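Local atomic coordinates of putative methyltransferase (Emericella variicolor, PDB entry 7DMB), a protein that probably transfers a methyl group from S-adenosyl-methionine as a trans-acting partner of a polyketide synthase in calbistrin biosynthesis. Residues Ile71-Lys76 with Arg148-Val153; Lys78-Thr83 with Asp155-Arg160; Ala281-His286 with Asn310-Pro315; His362-Asp367 with Ala376-Arg381. One frame throughout, in Å; residues are numbered along the deposited sequence.

Along the chain, contacts 1 and 2 come first and cross each other, since their segments alternate; contacts 3 and 4 follow in series. Contacts 1 and 2, with centres about 11 Å apart, join the same two helices, 56-79 and 140-157, first along their bodies and then where they end. Contacts 3 and 4, also about 11 Å apart between centres, lie in the seven-stranded mixed sheet and meet where strands 306-313 and 375-382 run side by side, Q311 bonding to N377. About 27 Å separates the centres of contacts 1 and 3, so a helical region stands apart from the sheet that carries the cofactor product.

Contact 1: Ile71-Lys76 with Arg148-Val153; sequences IQMQEK and RVYDNV
M73 is the apolar centre of this parallel helix-helix packing, in which helices 56-79 and 140-157 run only 10° apart with their local axes 9.5 Å from each other. Its unbranched, flexible chain can follow the surface of the partner helix: CG and SD lie against CA and CB of Y150, while the bend at the last torsion (chi3 81°) carries the methyl CE onto two valines of that helix. M73 CE rests 3.7 Å from V149 CG1 and 3.8 Å from V153 CG2, and F322 of helix 319-324 also packs on M73 and V149. The Y150 ring turns its edge to M73 CG and lies alongside Q72, whose CG comes to 3.5 Å from Y150 CE1. Q72 thus gives its aliphatic part to the ring and its amide to helix 120-134, with OE1 bonded to R123 and NE2 to the D120 carbonyl. Toward solvent K76 does similar double duty. Its methylenes pass V153 in the opposite direction, K76 CE standing 3.9 Å from V153 CG1, and the ammonium ends over the second helix, where K76 NZ makes a weak hydrogen bond of 3.4 Å to Y150 O.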
loop_
_atom_site.group_PDB
_atom_site.type_symbol
_atom_site.label_atom_id
_atom_site.label_comp_id
_atom_site.label_asym_id
_atom_site.label_seq_id
_atom_site.Cartn_x
_atom_site.Cartn_y
_atom_site.Cartn_z
ATOM N N ILE A 71 14.221 14.179 -12.523
ATOM C CA ILE A 71 15.148 15.125 -13.152
ATOM C C ILE A 71 14.624 15.549 -14.517
ATOM O O ILE A 71 14.602 16.737 -14.860
ATOM C CB ILE A 71 16.548 14.497 -13.277
ATOM C CG1 ILE A 71 17.156 14.210 -11.895
ATOM C CG2 ILE A 71 17.467 15.399 -14.134
ATOM C CD1 ILE A 71 18.359 13.232 -11.938
ATOM N N GLN A 72 14.176 14.569 -15.309
ATOM C CA GLN A 72 13.682 14.819 -16.654
ATOM C C GLN A 72 12.408 15.639 -16.656
ATOM O O GLN A 72 12.060 16.204 -17.692
ATOM C CB GLN A 72 13.445 13.481 -17.376
ATOM C CG GLN A 72 13.631 13.526 -18.889
ATOM C CD GLN A 72 15.085 13.657 -19.312
ATOM O OE1 GLN A 72 15.987 13.674 -18.485
ATOM N NE2 GLN A 72 15.313 13.745 -20.612
ATOM N N MET A 73 11.700 15.706 -15.523
ATOM C CA MET A 73 10.442 16.438 -15.445
ATOM C C MET A 73 10.608 17.920 -15.144
ATOM O O MET A 73 9.651 18.681 -15.325
ATOM C CB MET A 73 9.550 15.819 -14.370
ATOM C CG MET A 73 8.849 14.566 -14.829
ATOM S SD MET A 73 8.442 13.503 -13.433
ATOM C CE MET A 73 6.951 14.319 -12.854
ATOM N N GLN A 74 11.785 18.343 -14.692
ATOM C CA GLN A 74 11.934 19.688 -14.138
ATOM C C GLN A 74 11.568 20.757 -15.160
ATOM O O GLN A 74 10.716 21.615 -14.903
ATOM C CB GLN A 74 13.362 19.890 -13.621
ATOM C CG GLN A 74 13.690 18.973 -12.448
ATOM C CD GLN A 74 12.710 19.132 -11.293
ATOM O OE1 GLN A 74 12.492 20.251 -10.803
ATOM N NE2 GLN A 74 12.119 18.013 -10.842
ATOM N N GLU A 75 12.200 20.723 -16.334
ATOM C CA GLU A 75 11.935 21.771 -17.313
ATOM C C GLU A 75 10.513 21.672 -17.843
ATOM O O GLU A 75 9.868 22.696 -18.103
ATOM C CB GLU A 75 12.951 21.701 -18.462
ATOM C CG GLU A 75 12.797 22.868 -19.445
ATOM C CD GLU A 75 13.742 22.798 -20.635
ATOM O OE1 GLU A 75 14.784 22.111 -20.545
ATOM O OE2 GLU A 75 13.437 23.442 -21.665
ATOM N N LYS A 76 10.001 20.448 -17.965
ATOM C CA LYS A 76 8.631 20.248 -18.413
ATOM C C LYS A 76 7.641 20.843 -17.413
ATOM O O LYS A 76 6.704 21.559 -17.794
ATOM C CB LYS A 76 8.387 18.746 -18.610
ATOM C CG LYS A 76 7.578 18.394 -19.837
ATOM C CD LYS A 76 7.470 16.882 -20.062
ATOM C CE LYS A 76 6.074 16.499 -20.557
ATOM N NZ LYS A 76 6.006 15.106 -20.988
ATOM N N ARG A 148 5.791 6.683 -17.071
ATOM C CA ARG A 148 4.507 7.246 -17.498
ATOM C C ARG A 148 4.188 8.563 -16.792
ATOM O O ARG A 148 3.557 9.447 -17.386
ATOM C CB ARG A 148 3.363 6.262 -17.234
ATOM C CG ARG A 148 3.295 5.030 -18.116
ATOM C CD ARG A 148 1.989 4.282 -17.797
ATOM N NE ARG A 148 1.922 3.001 -18.485
ATOM C CZ ARG A 148 0.947 2.114 -18.352
ATOM N NH1 ARG A 148 -0.070 2.343 -17.533
ATOM N NH2 ARG A 148 1.004 0.988 -19.047
ATOM N N VAL A 149 4.562 8.694 -15.517
ATOM C CA VAL A 149 4.331 9.952 -14.817
ATOM C C VAL A 149 5.125 11.067 -15.485
ATOM O O VAL A 149 4.597 12.145 -15.787
ATOM C CB VAL A 149 4.690 9.810 -13.329
ATOM C CG1 VAL A 149 4.914 11.192 -12.712
ATOM C CG2 VAL A 149 3.603 9.026 -12.599
ATOM N N TYR A 150 6.409 10.815 -15.727
ATOM C CA TYR A 150 7.227 11.749 -16.496
ATOM C C TYR A 150 6.592 12.035 -17.851
ATOM O O TYR A 150 6.458 13.193 -18.262
ATOM C CB TYR A 150 8.629 11.177 -16.703
ATOM C CG TYR A 150 9.201 11.586 -18.043
ATOM C CD1 TYR A 150 9.669 12.886 -18.240
ATOM C CD2 TYR A 150 9.242 10.704 -19.115
ATOM C CE1 TYR A 150 10.166 13.290 -19.445
ATOM C CE2 TYR A 150 9.739 11.108 -20.329
ATOM C CZ TYR A 150 10.206 12.406 -20.484
ATOM O OH TYR A 150 10.715 12.851 -21.687
ATOM N N ASP A 151 6.185 10.979 -18.547
ATOM C CA ASP A 151 5.785 11.069 -19.941
ATOM C C ASP A 151 4.444 11.768 -20.122
ATOM O O ASP A 151 4.126 12.181 -21.238
ATOM C CB ASP A 151 5.741 9.653 -20.527
ATOM C CG ASP A 151 5.647 9.645 -22.029
ATOM O OD1 ASP A 151 6.411 10.372 -22.702
ATOM O OD2 ASP A 151 4.786 8.909 -22.534
ATOM N N ASN A 152 3.655 11.919 -19.057
ATOM C CA ASN A 152 2.327 12.515 -19.160
ATOM C C ASN A 152 2.147 13.733 -18.266
ATOM O O ASN A 152 1.036 14.264 -18.193
ATOM C CB ASN A 152 1.244 11.489 -18.806
ATOM C CG ASN A 152 1.174 10.361 -19.779
ATOM O OD1 ASN A 152 0.480 10.447 -20.796
ATOM N ND2 ASN A 152 1.887 9.278 -19.477
ATOM N N VAL A 153 3.199 14.181 -17.582
ATOM C CA VAL A 153 3.011 15.109 -16.468
ATOM C C VAL A 153 2.308 16.386 -16.924
ATOM O O VAL A 153 1.382 16.868 -16.253
ATOM C CB VAL A 153 4.358 15.393 -15.778
ATOM C CG1 VAL A 153 5.353 15.992 -16.745
ATOM C CG2 VAL A 153 4.143 16.280 -14.563
#

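Contact 2: Lys78-Thr83 with Asp155-Arg160; sequences KSATCT and DIVEGR
A Schellman motif ends helix 140-157 here, and the chain that leaves helix 56-79 runs across this helix end. G159, with its positive phi of 77°, is the C-prime residue, a conformation that glycine adopts readily because it lacks a side chain; G159 N bonds to I156 O and R160 N to D155 O. The carbonyl of V157 at this terminus is taken up by T83, which gives it two bonds: T83 N meets V157 O at 3.0 Å nearly in line with the carbonyl, whereas T83 OG1 comes to the same V157 O from above the carbonyl plane at 2.5 Å, a modelled distance too short to be taken literally. Threonine suits the place because its hydroxyl, set between its own backbone N and carbonyl carbon (chi1 51°), reaches the same oxygen as its amide, and its CG2 packs on E158 CA. On the apolar side of the contact, V157 CG2 meets A80 CB, and V157 CB more loosely C82 SG; F87 of helix 85-101 also touches V157 and C82. E158, extended beyond CG, divides its carboxylate between the two segments. OE2 receives the T81 amide in an almost straight bond and also a water that contacts T81 OG1. OE1 turns to R160, whose planar guanidinium joins two acids in a salt-bridge network. Its end nitrogens NH1 and NH2 share E158 OE1, and on its side NE and NH2 share D155 OD1, with R160 NH2 2.9 Å from D155 OD1.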
loop_
_atom_site.group_PDB
_atom_site.type_symbol
_atom_site.label_atom_id
_atom_site.label_comp_id
_atom_site.label_asym_id
_atom_site.label_seq_id
_atom_site.Cartn_x
_atom_site.Cartn_y
_atom_site.Cartn_z
ATOM N N LYS A 78 8.088 23.228 -15.192
ATOM C CA LYS A 78 8.168 24.672 -14.990
ATOM C C LYS A 78 7.475 25.445 -16.110
ATOM O O LYS A 78 6.833 26.468 -15.858
ATOM C CB LYS A 78 9.631 25.092 -14.862
ATOM C CG LYS A 78 10.325 24.560 -13.612
ATOM C CD LYS A 78 9.372 24.427 -12.408
ATOM C CE LYS A 78 9.111 25.794 -11.723
ATOM N NZ LYS A 78 8.357 25.743 -10.435
ATOM N N SER A 79 7.569 24.971 -17.347
ATOM C CA SER A 79 6.852 25.644 -18.422
ATOM C C SER A 79 5.374 25.259 -18.496
ATOM O O SER A 79 4.635 25.852 -19.294
ATOM C CB SER A 79 7.526 25.363 -19.770
ATOM O OG SER A 79 7.989 24.027 -19.846
ATOM N N ALA A 80 4.919 24.307 -17.687
ATOM C CA ALA A 80 3.534 23.862 -17.741
ATOM C C ALA A 80 2.637 24.729 -16.862
ATOM O O ALA A 80 3.071 25.341 -15.878
ATOM C CB ALA A 80 3.415 22.397 -17.309
ATOM N N THR A 81 1.360 24.756 -17.225
ATOM C CA THR A 81 0.336 25.442 -16.448
ATOM C C THR A 81 -0.243 24.459 -15.435
ATOM O O THR A 81 -1.070 23.613 -15.780
ATOM C CB THR A 81 -0.753 25.993 -17.360
ATOM O OG1 THR A 81 -0.166 26.882 -18.318
ATOM C CG2 THR A 81 -1.804 26.735 -16.545
ATOM N N CYS A 82 0.186 24.576 -14.178
ATOM C CA CYS A 82 -0.412 23.811 -13.082
ATOM C C CYS A 82 -1.812 24.337 -12.797
ATOM O O CYS A 82 -1.975 25.429 -12.239
ATOM C CB CYS A 82 0.471 23.896 -11.839
ATOM S SG CYS A 82 1.938 22.883 -12.004
ATOM N N THR A 83 -2.824 23.553 -13.166
ATOM C CA THR A 83 -4.199 24.031 -13.188
ATOM C C THR A 83 -4.928 23.874 -11.865
ATOM O O THR A 83 -6.021 24.429 -11.714
ATOM C CB THR A 83 -4.992 23.306 -14.270
ATOM O OG1 THR A 83 -4.812 21.896 -14.109
ATOM C CG2 THR A 83 -4.521 23.740 -15.639
ATOM N N ASP A 155 0.255 16.913 -19.639
ATOM C CA ASP A 155 -1.154 16.583 -19.844
ATOM C C ASP A 155 -1.884 16.389 -18.523
ATOM O O ASP A 155 -3.084 16.661 -18.437
ATOM C CB ASP A 155 -1.302 15.314 -20.684
ATOM C CG ASP A 155 -1.089 15.560 -22.162
ATOM O OD1 ASP A 155 -0.892 16.723 -22.556
ATOM O OD2 ASP A 155 -1.114 14.578 -22.933
ATOM N N ILE A 156 -1.189 15.924 -17.488
ATOM C CA ILE A 156 -1.863 15.706 -16.214
ATOM C C ILE A 156 -2.066 17.030 -15.478
ATOM O O ILE A 156 -3.195 17.371 -15.101
ATOM C CB ILE A 156 -1.098 14.673 -15.362
ATOM C CG1 ILE A 156 -1.106 13.297 -16.049
ATOM C CG2 ILE A 156 -1.697 14.590 -13.939
ATOM C CD1 ILE A 156 -0.101 12.308 -15.492
ATOM N N VAL A 157 -0.998 17.822 -15.297
ATOM C CA VAL A 157 -1.174 19.069 -14.541
ATOM C C VAL A 157 -1.983 20.090 -15.320
ATOM O O VAL A 157 -2.513 21.036 -14.725
ATOM C CB VAL A 157 0.157 19.721 -14.116
ATOM C CG1 VAL A 157 1.016 18.752 -13.309
ATOM C CG2 VAL A 157 0.900 20.277 -15.333
ATOM N N GLU A 158 -2.103 19.937 -16.632
ATOM C CA GLU A 158 -2.952 20.844 -17.385
ATOM C C GLU A 158 -4.375 20.326 -17.562
ATOM O O GLU A 158 -5.162 20.957 -18.279
ATOM C CB GLU A 158 -2.316 21.155 -18.735
ATOM C CG GLU A 158 -0.945 21.805 -18.552
ATOM C CD GLU A 158 -0.440 22.543 -19.774
ATOM O OE1 GLU A 158 -1.013 22.378 -20.882
ATOM O OE2 GLU A 158 0.550 23.288 -19.617
ATOM N N GLY A 159 -4.726 19.207 -16.923
ATOM C CA GLY A 159 -6.113 18.758 -16.889
ATOM C C GLY A 159 -6.625 18.105 -18.151
ATOM O O GLY A 159 -7.838 18.087 -18.376
ATOM N N ARG A 160 -5.739 17.562 -18.984
ATOM C CA ARG A 160 -6.144 16.851 -20.189
ATOM C C ARG A 160 -6.221 15.342 -19.997
ATOM O O ARG A 160 -6.918 14.673 -20.762
ATOM C CB ARG A 160 -5.184 17.171 -21.343
ATOM C CG ARG A 160 -5.392 18.571 -21.953
ATOM C CD ARG A 160 -4.610 18.762 -23.233
ATOM N NE ARG A 160 -3.168 18.706 -22.980
ATOM C CZ ARG A 160 -2.439 19.729 -22.534
ATOM N NH1 ARG A 160 -3.012 20.900 -22.281
ATOM N NH2 ARG A 160 -1.134 19.584 -22.336
HETATM O O HOH W 1 0.427 25.987 -20.474
#

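Contact 3: Ala281-His286 with Asn310-Pro315; sequences ASNVLH and NQELSP. With SAH (S-adenosyl-L-homocysteine), chain C.
Strands 276-282 and 306-313, parallel neighbours, meet in this buried contact at the middle of the sheet, where the first of them ends beside the cofactor product. The backbone ladder is short: Q311 N gives to A281 O, and N283 N to Q311 O, each at 2.8 Å. On their shared sheet face, S282 OG donates to an in-plane lone pair of Q311 OE1, while Q311 NE2 reaches N377 of the next strand. N283 then leaves the strand in a left-handed conformation that asparagine tolerates well, and its amide side chain replaces lost backbone pairing: L313 N bonds to N283 OD1 at 2.8 Å. As in other Rossmann-like methyltransferases, the loop after this strand lines the ligand pocket; S282 O accepts from the amino group N of S-adenosyl-L-homocysteine, and V284 CG2 lies 3.2 Å from its O4'. E312 folds back at chi2 (-73°) to serve this loop with both oxygens. E312 OE2 takes H286 N at 3.1 Å from above the carboxylate plane, and also a water that accepts from V284 N. Its OE1 uses the syn lone pair for H286 ND1, at 2.6 Å and in the imidazole plane, with ring and carboxylate turned 82° apart.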
loop_
_atom_site.group_PDB
_atom_site.type_symbol
_atom_site.label_atom_id
_atom_site.label_comp_id
_atom_site.label_asym_id
_atom_site.label_seq_id
_atom_site.Cartn_x
_atom_site.Cartn_y
_atom_site.Cartn_z
ATOM N N ALA A 281 -6.804 -4.671 5.530
ATOM C CA ALA A 281 -6.673 -3.399 4.818
ATOM C C ALA A 281 -5.230 -3.182 4.370
ATOM O O ALA A 281 -4.317 -3.151 5.207
ATOM C CB ALA A 281 -7.152 -2.244 5.700
ATOM N N SER A 282 -5.018 -3.016 3.057
ATOM C CA SER A 282 -3.673 -2.792 2.533
ATOM C C SER A 282 -3.670 -1.452 1.808
ATOM O O SER A 282 -4.251 -1.310 0.724
ATOM C CB SER A 282 -3.228 -3.925 1.619
ATOM O OG SER A 282 -1.991 -3.650 0.978
ATOM N N ASN A 283 -3.041 -0.474 2.452
ATOM C CA ASN A 283 -2.728 0.814 1.857
ATOM C C ASN A 283 -3.994 1.537 1.402
ATOM O O ASN A 283 -4.019 2.218 0.378
ATOM C CB ASN A 283 -1.702 0.641 0.736
ATOM C CG ASN A 283 -0.284 0.525 1.290
ATOM O OD1 ASN A 283 0.178 1.414 2.018
ATOM N ND2 ASN A 283 0.381 -0.600 1.013
ATOM N N VAL A 284 -5.044 1.428 2.223
ATOM C CA VAL A 284 -6.278 2.170 2.042
ATOM C C VAL A 284 -6.543 3.112 3.212
ATOM O O VAL A 284 -7.017 4.240 3.020
ATOM C CB VAL A 284 -7.480 1.213 1.830
ATOM C CG1 VAL A 284 -7.477 0.082 2.869
ATOM C CG2 VAL A 284 -8.790 1.986 1.886
ATOM N N LEU A 285 -6.213 2.692 4.437
ATOM C CA LEU A 285 -6.586 3.500 5.593
ATOM C C LEU A 285 -5.921 4.875 5.546
ATOM O O LEU A 285 -6.546 5.877 5.899
ATOM C CB LEU A 285 -6.259 2.760 6.897
ATOM C CG LEU A 285 -6.958 1.399 7.180
ATOM C CD1 LEU A 285 -6.802 0.963 8.641
ATOM C CD2 LEU A 285 -8.416 1.410 6.798
ATOM N N HIS A 286 -4.674 4.956 5.065
ATOM C CA HIS A 286 -4.023 6.264 5.006
ATOM C C HIS A 286 -4.682 7.195 3.993
ATOM O O HIS A 286 -4.406 8.402 4.013
ATOM C CB HIS A 286 -2.523 6.121 4.698
ATOM C CG HIS A 286 -2.213 5.742 3.281
ATOM N ND1 HIS A 286 -1.559 4.573 2.954
ATOM C CD2 HIS A 286 -2.442 6.386 2.111
ATOM C CE1 HIS A 286 -1.404 4.510 1.644
ATOM N NE2 HIS A 286 -1.937 5.594 1.108
ATOM N N ASN A 310 -3.401 -4.709 9.056
ATOM C CA ASN A 310 -3.264 -3.447 8.332
ATOM C C ASN A 310 -1.870 -3.382 7.709
ATOM O O ASN A 310 -0.862 -3.293 8.418
ATOM C CB ASN A 310 -3.520 -2.272 9.280
ATOM C CG ASN A 310 -3.594 -0.926 8.569
ATOM O OD1 ASN A 310 -3.987 -0.826 7.407
ATOM N ND2 ASN A 310 -3.223 0.123 9.286
ATOM N N GLN A 311 -1.811 -3.458 6.387
ATOM C CA GLN A 311 -0.559 -3.348 5.648
ATOM C C GLN A 311 -0.442 -1.916 5.143
ATOM O O GLN A 311 -1.303 -1.460 4.378
ATOM C CB GLN A 311 -0.544 -4.344 4.488
ATOM C CG GLN A 311 0.805 -4.564 3.799
ATOM C CD GLN A 311 0.713 -5.628 2.719
ATOM O OE1 GLN A 311 -0.011 -5.469 1.727
ATOM N NE2 GLN A 311 1.430 -6.733 2.915
ATOM N N GLU A 312 0.610 -1.206 5.558
ATOM C CA GLU A 312 0.650 0.236 5.315
ATOM C C GLU A 312 2.061 0.746 5.042
ATOM O O GLU A 312 2.985 0.521 5.827
ATOM C CB GLU A 312 0.043 0.995 6.501
ATOM C CG GLU A 312 -1.471 1.216 6.401
ATOM C CD GLU A 312 -1.833 2.271 5.357
ATOM O OE1 GLU A 312 -0.935 3.076 4.977
ATOM O OE2 GLU A 312 -3.013 2.318 4.938
ATOM N N LEU A 313 2.202 1.483 3.947
ATOM C CA LEU A 313 3.483 2.089 3.600
ATOM C C LEU A 313 3.979 3.042 4.682
ATOM O O LEU A 313 3.218 3.838 5.242
ATOM C CB LEU A 313 3.352 2.846 2.284
ATOM C CG LEU A 313 3.127 1.932 1.092
ATOM C CD1 LEU A 313 2.658 2.764 -0.089
ATOM C CD2 LEU A 313 4.422 1.194 0.788
ATOM N N SER A 314 5.266 2.938 4.980
ATOM C CA SER A 314 6.002 4.042 5.591
ATOM C C SER A 314 7.483 4.004 5.183
ATOM O O SER A 314 8.365 4.000 6.047
ATOM C CB SER A 314 5.834 4.016 7.120
ATOM O OG SER A 314 6.061 2.732 7.690
ATOM N N PRO A 315 7.801 3.990 3.882
ATOM C CA PRO A 315 9.215 3.964 3.493
ATOM C C PRO A 315 9.890 5.279 3.829
ATOM O O PRO A 315 9.231 6.326 3.927
ATOM C CB PRO A 315 9.147 3.749 1.966
ATOM C CG PRO A 315 7.890 4.433 1.571
ATOM C CD PRO A 315 6.922 4.130 2.707
HETATM N N SAH C . -5.709 -2.664 -1.764
HETATM C CA SAH C . -5.314 -1.973 -3.023
HETATM C CB SAH C . -4.026 -1.162 -2.850
HETATM C CG SAH C . -4.260 0.192 -2.215
HETATM S SD SAH C . -5.137 1.375 -3.283
HETATM C C SAH C . -5.128 -3.012 -4.132
HETATM O O SAH C . -5.577 -2.709 -5.257
HETATM O OXT SAH C . -4.568 -4.091 -3.821
HETATM C "C5'" SAH C . -6.364 2.039 -2.128
HETATM C "C4'" SAH C . -7.737 1.443 -2.352
HETATM O "O4'" SAH C . -8.614 1.874 -1.282
HETATM C "C3'" SAH C . -8.399 1.882 -3.661
HETATM O "O3'" SAH C . -8.932 0.743 -4.324
HETATM C "C2'" SAH C . -9.470 2.875 -3.197
HETATM O "O2'" SAH C . -10.616 2.940 -4.019
HETATM C "C1'" SAH C . -9.830 2.332 -1.820
HETATM N N9 SAH C . -10.359 3.357 -0.927
HETATM C C8 SAH C . -9.985 4.677 -0.913
HETATM N N7 SAH C . -10.605 5.387 -0.006
HETATM C C5 SAH C . -11.455 4.484 0.614
HETATM C C6 SAH C . -12.383 4.629 1.662
HETATM N N6 SAH C . -12.620 5.782 2.281
HETATM N N1 SAH C . -13.070 3.525 2.045
HETATM C C2 SAH C . -12.827 2.369 1.413
HETATM N N3 SAH C . -11.978 2.116 0.422
HETATM C C4 SAH C . -11.311 3.225 0.057
HETATM O O HOH W 2 -4.513 0.205 4.971
#

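Contact 4: His362-Asp367 with Ala376-Arg381; sequences HAVGLD and ANMLAR
At H362 and A363 the first strand carries an extra residue opposite L379, a classic beta bulge in the antiparallel hairpin of strands 358-366 and 375-382 at the sheet edge. Their amides share one acceptor: H362 N lies 2.6 Å from L379 O, in the carbonyl plane, and A363 N lies 3.2 Å from the same oxygen. The H362 ring leads off to F307 edge-to-face, its NE2 bonded to D33 N. A363, small enough to lie against V45, returns a nearly straight bond, its O accepting from L379 N. On the other face V364 stands alongside M378, with V364 CG1 3.9 Å from M378 CG, while the methionine end leads toward W349 and E312. G365 brings no side chain to the face where N377 sits, and G365 O accepts from N377 N at 2.9 Å and from N377 ND2 at 3.1 Å, from opposite faces of the carbonyl plane. L366 lays CD2 against A376 CB, and D367 turns its carboxylate to Y374 N and N375 N. With N377 OD1 taken by Q311 NE2 and ND2 also bonded to S184 OG, this asparagine ties three strands together, so its amide is probably held in a single orientation.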
loop_
_atom_site.group_PDB
_atom_site.type_symbol
_atom_site.label_atom_id
_atom_site.label_comp_id
_atom_site.label_asym_id
_atom_site.label_seq_id
_atom_site.Cartn_x
_atom_site.Cartn_y
_atom_site.Cartn_z
ATOM N N HIS A 362 -0.452 -5.114 18.049
ATOM C CA HIS A 362 -0.244 -6.444 18.606
ATOM C C HIS A 362 1.074 -7.028 18.117
ATOM O O HIS A 362 1.932 -7.398 18.919
ATOM C CB HIS A 362 -1.435 -7.345 18.229
ATOM C CG HIS A 362 -1.412 -8.700 18.855
ATOM N ND1 HIS A 362 -1.908 -8.944 20.119
ATOM C CD2 HIS A 362 -1.001 -9.896 18.375
ATOM C CE1 HIS A 362 -1.787 -10.232 20.396
ATOM N NE2 HIS A 362 -1.232 -10.830 19.357
ATOM N N ALA A 363 1.258 -7.095 16.801
ATOM C CA ALA A 363 2.488 -7.573 16.188
ATOM C C ALA A 363 2.775 -6.735 14.949
ATOM O O ALA A 363 1.858 -6.188 14.327
ATOM C CB ALA A 363 2.392 -9.057 15.811
ATOM N N VAL A 364 4.058 -6.593 14.613
ATOM C CA VAL A 364 4.467 -5.874 13.405
ATOM C C VAL A 364 5.627 -6.617 12.762
ATOM O O VAL A 364 6.587 -6.995 13.441
ATOM C CB VAL A 364 4.872 -4.408 13.655
ATOM C CG1 VAL A 364 5.022 -3.697 12.324
ATOM C CG2 VAL A 364 3.856 -3.698 14.469
ATOM N N GLY A 365 5.534 -6.821 11.454
ATOM C CA GLY A 365 6.650 -7.297 10.664
ATOM C C GLY A 365 6.849 -6.436 9.431
ATOM O O GLY A 365 5.891 -6.138 8.706
ATOM N N LEU A 366 8.081 -6.031 9.172
ATOM C CA LEU A 366 8.356 -5.192 8.021
ATOM C C LEU A 366 8.659 -6.065 6.806
ATOM O O LEU A 366 9.069 -7.218 6.927
ATOM C CB LEU A 366 9.521 -4.239 8.312
ATOM C CG LEU A 366 9.407 -3.373 9.574
ATOM C CD1 LEU A 366 10.624 -2.465 9.721
ATOM C CD2 LEU A 366 8.114 -2.546 9.608
ATOM N N ASP A 367 8.432 -5.506 5.627
ATOM C CA ASP A 367 8.681 -6.235 4.392
ATOM C C ASP A 367 10.153 -6.202 3.963
ATOM O O ASP A 367 10.477 -6.632 2.849
ATOM C CB ASP A 367 7.772 -5.691 3.286
ATOM C CG ASP A 367 8.164 -4.295 2.803
ATOM O OD1 ASP A 367 9.141 -3.675 3.318
ATOM O OD2 ASP A 367 7.462 -3.816 1.879
ATOM N N ALA A 376 4.778 -1.721 6.415
ATOM C CA ALA A 376 4.653 -2.351 7.730
ATOM C C ALA A 376 3.386 -3.218 7.770
ATOM O O ALA A 376 2.289 -2.738 7.469
ATOM C CB ALA A 376 4.618 -1.302 8.844
ATOM N N ASN A 377 3.548 -4.494 8.135
ATOM C CA ASN A 377 2.433 -5.441 8.280
ATOM C C ASN A 377 2.040 -5.466 9.752
ATOM O O ASN A 377 2.742 -6.066 10.572
ATOM C CB ASN A 377 2.814 -6.846 7.803
ATOM C CG ASN A 377 3.175 -6.893 6.313
ATOM O OD1 ASN A 377 2.297 -6.880 5.438
ATOM N ND2 ASN A 377 4.479 -6.933 6.023
ATOM N N MET A 378 0.919 -4.822 10.083
ATOM C CA MET A 378 0.520 -4.578 11.468
ATOM C C MET A 378 -0.727 -5.380 11.825
ATOM O O MET A 378 -1.718 -5.370 11.082
ATOM C CB MET A 378 0.255 -3.091 11.700
ATOM C CG MET A 378 1.477 -2.211 11.533
ATOM S SD MET A 378 1.075 -0.457 11.455
ATOM C CE MET A 378 0.613 -0.284 9.737
ATOM N N LEU A 379 -0.689 -6.048 12.971
ATOM C CA LEU A 379 -1.857 -6.732 13.519
ATOM C C LEU A 379 -2.262 -6.033 14.812
ATOM O O LEU A 379 -1.417 -5.748 15.665
ATOM C CB LEU A 379 -1.563 -8.217 13.756
ATOM C CG LEU A 379 -2.751 -9.129 14.082
ATOM C CD1 LEU A 379 -3.819 -9.111 12.980
ATOM C CD2 LEU A 379 -2.275 -10.562 14.324
ATOM N N ALA A 380 -3.536 -5.702 14.932
ATOM C CA ALA A 380 -4.044 -5.015 16.108
ATOM C C ALA A 380 -5.314 -5.715 16.554
ATOM O O ALA A 380 -6.103 -6.161 15.715
ATOM C CB ALA A 380 -4.327 -3.545 15.819
ATOM N N ARG A 381 -5.491 -5.810 17.870
ATOM C CA ARG A 381 -6.614 -6.495 18.496
ATOM C C ARG A 381 -7.587 -5.484 19.088
ATOM O O ARG A 381 -7.185 -4.439 19.609
ATOM C CB ARG A 381 -6.135 -7.442 19.606
ATOM C CG ARG A 381 -7.175 -8.422 20.091
ATOM C CD ARG A 381 -6.606 -9.421 21.100
ATOM N NE ARG A 381 -7.077 -10.765 20.762
ATOM C CZ ARG A 381 -7.834 -11.532 21.539
ATOM N NH1 ARG A 381 -8.226 -11.125 22.747
ATOM N NH2 ARG A 381 -8.198 -12.714 21.088
#